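Local coordinates for 3-hydroxyisobutyrate dehydrogenase family protein (Geobacter sulfurreducens, PDB 3PDU) that probably reduces succinic semialdehyde to gamma-hydroxybutyrate with NADPH, as a member of the beta-hydroxyacid dehydrogenase family, at residues K171-M176 / D240-A244. Numbering follows the deposited sequence.
Sequences KLVVNM and DLRLA
Asn175 ND2 donates to Asp240 OD2 at 2.7 Å. The bond is bent. It meets the carboxylate oxygen on its anti side, and the amide and carboxylate planes are turned 49° apart. At the other end of the amide, Lys171 NZ, in one of its two modelled conformers, donates to Asn175 OD1 at 3.1 Å from above the carbonyl plane. In that same conformer Lys171 NZ also hydrogen-bonds to Val121 O, and the side chain lies close to the bound NADP. In beta-hydroxyacid dehydrogenases a lysine and an asparagine one helical turn apart on the long interdomain helix belong to the active site, and Lys171 and Asn175 on helix 166-194 are consistent with that pair. Helix 234-251 belongs to the all-helical C-terminal part. The axes of segments 171-176 and 240-244 approach to 9.0 Å and cross at -117°. With an alanine in place of Asn175, Asp240 OD2 is likely to lose its amide donor, and Lys171 NZ one of its acceptors in this conformer. Beside the polar pair, a water donates to Leu172 O at 2.8 Å and, more weakly, to Asp240 O. Leu172 straddles Leu243 CB with both methyls, CD1 and CD2 each at 3.8 Å. Its CG lies anti to the carbonyl carbon (chi1 -70°), which sends the fork toward helix 234-251. Farther along, Ala244 CB sits against Met176, 4.0 Å from both its CB and SD. Leu241 CD2 packs on the backbone at Met176 CA, while Met176 also reaches Ala258 of helix 256-270 and Gly188 of a second subunit.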
ATOM      1  N   LYS A 171     -17.324  -0.829  16.382  1.00 14.46           N
ATOM      2  CA  LYS A 171     -17.908  -0.923  15.043  0.59 14.61           C
ATOM      3  C   LYS A 171     -16.861  -0.650  13.965  1.00 15.87           C
ATOM      4  O   LYS A 171     -16.767  -1.372  12.969  1.00 14.47           O
ATOM      5  CB  LYS A 171     -19.082   0.052  14.901  0.59 13.44           C
ATOM      6  CG  LYS A 171     -19.650   0.175  13.482  0.59 13.00           C
ATOM      7  CD  LYS A 171     -20.205  -1.167  12.972  0.59 16.10           C
ATOM      8  CE  LYS A 171     -20.688  -1.062  11.524  0.59 18.37           C
ATOM      9  NZ  LYS A 171     -21.027  -2.403  10.954  0.59 13.93           N
ATOM     10  N   LEU A 172     -16.074   0.399  14.156  1.00 15.03           N
ATOM     11  CA  LEU A 172     -15.054   0.735  13.156  1.00 17.97           C
ATOM     12  C   LEU A 172     -13.959  -0.350  13.036  1.00 18.70           C
ATOM     13  O   LEU A 172     -13.452  -0.636  11.937  1.00 15.23           O
ATOM     14  CB  LEU A 172     -14.459   2.117  13.448  1.00 15.60           C
ATOM     15  CG  LEU A 172     -15.431   3.282  13.201  1.00 19.29           C
ATOM     16  CD1 LEU A 172     -14.771   4.612  13.537  1.00 18.93           C
ATOM     17  CD2 LEU A 172     -15.958   3.293  11.757  1.00 16.83           C
ATOM     18  N   VAL A 173     -13.597  -0.950  14.164  1.00 15.91           N
ATOM     19  CA  VAL A 173     -12.595  -2.018  14.173  1.00 16.46           C
ATOM     20  C   VAL A 173     -13.136  -3.239  13.439  1.00 18.15           C
ATOM     21  O   VAL A 173     -12.466  -3.812  12.588  1.00 16.19           O
ATOM     22  CB  VAL A 173     -12.188  -2.407  15.616  1.00 15.96           C
ATOM     23  CG1 VAL A 173     -11.418  -3.727  15.614  1.00 15.95           C
ATOM     24  CG2 VAL A 173     -11.344  -1.301  16.247  1.00 14.82           C
ATOM     25  N   VAL A 174     -14.359  -3.636  13.773  1.00 15.56           N
ATOM     26  CA  VAL A 174     -15.005  -4.754  13.088  1.00 17.86           C
ATOM     27  C   VAL A 174     -15.098  -4.521  11.581  1.00 21.14           C
ATOM     28  O   VAL A 174     -14.756  -5.408  10.792  1.00 17.60           O
ATOM     29  CB  VAL A 174     -16.406  -5.025  13.666  1.00 19.53           C
ATOM     30  CG1 VAL A 174     -17.166  -6.044  12.802  1.00 17.77           C
ATOM     31  CG2 VAL A 174     -16.288  -5.509  15.118  1.00 20.49           C
ATOM     32  N   ASN A 175     -15.545  -3.335  11.168  1.00 15.10           N
ATOM     33  CA  ASN A 175     -15.676  -3.084   9.729  1.00 15.42           C
ATOM     34  C   ASN A 175     -14.364  -2.888   8.980  1.00 14.95           C
ATOM     35  O   ASN A 175     -14.304  -3.115   7.771  1.00 16.67           O
ATOM     36  CB  ASN A 175     -16.646  -1.936   9.427  1.00 17.28           C
ATOM     37  CG  ASN A 175     -18.062  -2.437   9.240  1.00 24.50           C
ATOM     38  OD1 ASN A 175     -18.423  -3.484   9.777  1.00 22.03           O
ATOM     39  ND2 ASN A 175     -18.863  -1.711   8.473  1.00 20.02           N
ATOM     40  N   MET A 176     -13.325  -2.460   9.691  1.00 12.71           N
ATOM     41  CA  MET A 176     -12.007  -2.348   9.078  1.00 16.05           C
ATOM     42  C   MET A 176     -11.529  -3.737   8.689  1.00 18.11           C
ATOM     43  O   MET A 176     -10.975  -3.937   7.607  1.00 14.03           O
ATOM     44  CB  MET A 176     -10.998  -1.728  10.045  1.00 15.03           C
ATOM     45  CG  MET A 176      -9.591  -1.681   9.477  1.00 20.81           C
ATOM     46  SD  MET A 176      -8.419  -0.860  10.586  1.00 23.89           S
ATOM     47  CE  MET A 176      -8.255  -2.110  11.859  1.00 31.82           C
ATOM     48  N   ASP A 240     -16.467   3.860   6.174  1.00 15.60           N
ATOM     49  CA  ASP A 240     -16.008   3.186   7.410  1.00 16.57           C
ATOM     50  C   ASP A 240     -14.491   3.008   7.453  1.00 20.50           C
ATOM     51  O   ASP A 240     -13.862   3.175   8.510  1.00 17.72           O
ATOM     52  CB  ASP A 240     -16.698   1.830   7.600  1.00 15.66           C
ATOM     53  CG  ASP A 240     -18.181   1.964   7.911  1.00 22.36           C
ATOM     54  OD1 ASP A 240     -18.650   3.098   8.152  1.00 23.87           O
ATOM     55  OD2 ASP A 240     -18.877   0.925   7.923  1.00 23.36           O
ATOM     56  N   LEU A 241     -13.893   2.657   6.314  1.00 13.67           N
ATOM     57  CA  LEU A 241     -12.431   2.578   6.243  1.00 12.96           C
ATOM     58  C   LEU A 241     -11.780   3.957   6.459  1.00 13.16           C
ATOM     59  O   LEU A 241     -10.795   4.085   7.198  1.00 13.51           O
ATOM     60  CB  LEU A 241     -11.992   1.983   4.898  1.00  9.91           C
ATOM     61  CG  LEU A 241     -12.206   0.460   4.784  1.00 19.80           C
ATOM     62  CD1 LEU A 241     -12.079  -0.067   3.347  1.00 17.63           C
ATOM     63  CD2 LEU A 241     -11.236  -0.282   5.690  1.00 19.42           C
ATOM     64  N   ARG A 242     -12.305   4.980   5.791  1.00 15.93           N
ATOM     65  CA  ARG A 242     -11.867   6.360   6.054  1.00 17.14           C
ATOM     66  C   ARG A 242     -11.833   6.629   7.559  1.00 17.11           C
ATOM     67  O   ARG A 242     -10.828   7.105   8.117  1.00 16.10           O
ATOM     68  CB  ARG A 242     -12.820   7.351   5.353  1.00 17.97           C
ATOM     69  CG  ARG A 242     -12.820   8.792   5.909  1.00 18.23           C
ATOM     70  CD  ARG A 242     -14.179   9.471   5.645  1.00 18.79           C
ATOM     71  NE  ARG A 242     -14.600   9.264   4.258  1.00 18.67           N
ATOM     72  CZ  ARG A 242     -15.847   9.418   3.811  1.00 24.85           C
ATOM     73  NH1 ARG A 242     -16.812   9.789   4.639  1.00 19.29           N
ATOM     74  NH2 ARG A 242     -16.128   9.187   2.529  1.00 19.92           N
ATOM     75  N   LEU A 243     -12.928   6.303   8.230  1.00 15.67           N
ATOM     76  CA  LEU A 243     -13.045   6.595   9.654  1.00 15.53           C
ATOM     77  C   LEU A 243     -12.072   5.769  10.490  1.00 15.33           C
ATOM     78  O   LEU A 243     -11.529   6.272  11.463  1.00 14.14           O
ATOM     79  CB  LEU A 243     -14.483   6.369  10.140  1.00 14.30           C
ATOM     80  CG  LEU A 243     -15.533   7.296   9.506  1.00 15.76           C
ATOM     81  CD1 LEU A 243     -16.919   7.071  10.117  1.00 18.75           C
ATOM     82  CD2 LEU A 243     -15.098   8.739   9.688  1.00 14.32           C
ATOM     83  N   ALA A 244     -11.858   4.506  10.114  1.00 15.70           N
ATOM     84  CA  ALA A 244     -10.885   3.659  10.803  1.00 14.52           C
ATOM     85  C   ALA A 244      -9.466   4.233  10.716  1.00 16.78           C
ATOM     86  O   ALA A 244      -8.714   4.239  11.702  1.00 12.92           O
ATOM     87  CB  ALA A 244     -10.920   2.228  10.234  1.00 13.11           C
TER
HETATM   88  O   HOH W   1     -14.069   0.497   9.407  1.00 23.85           O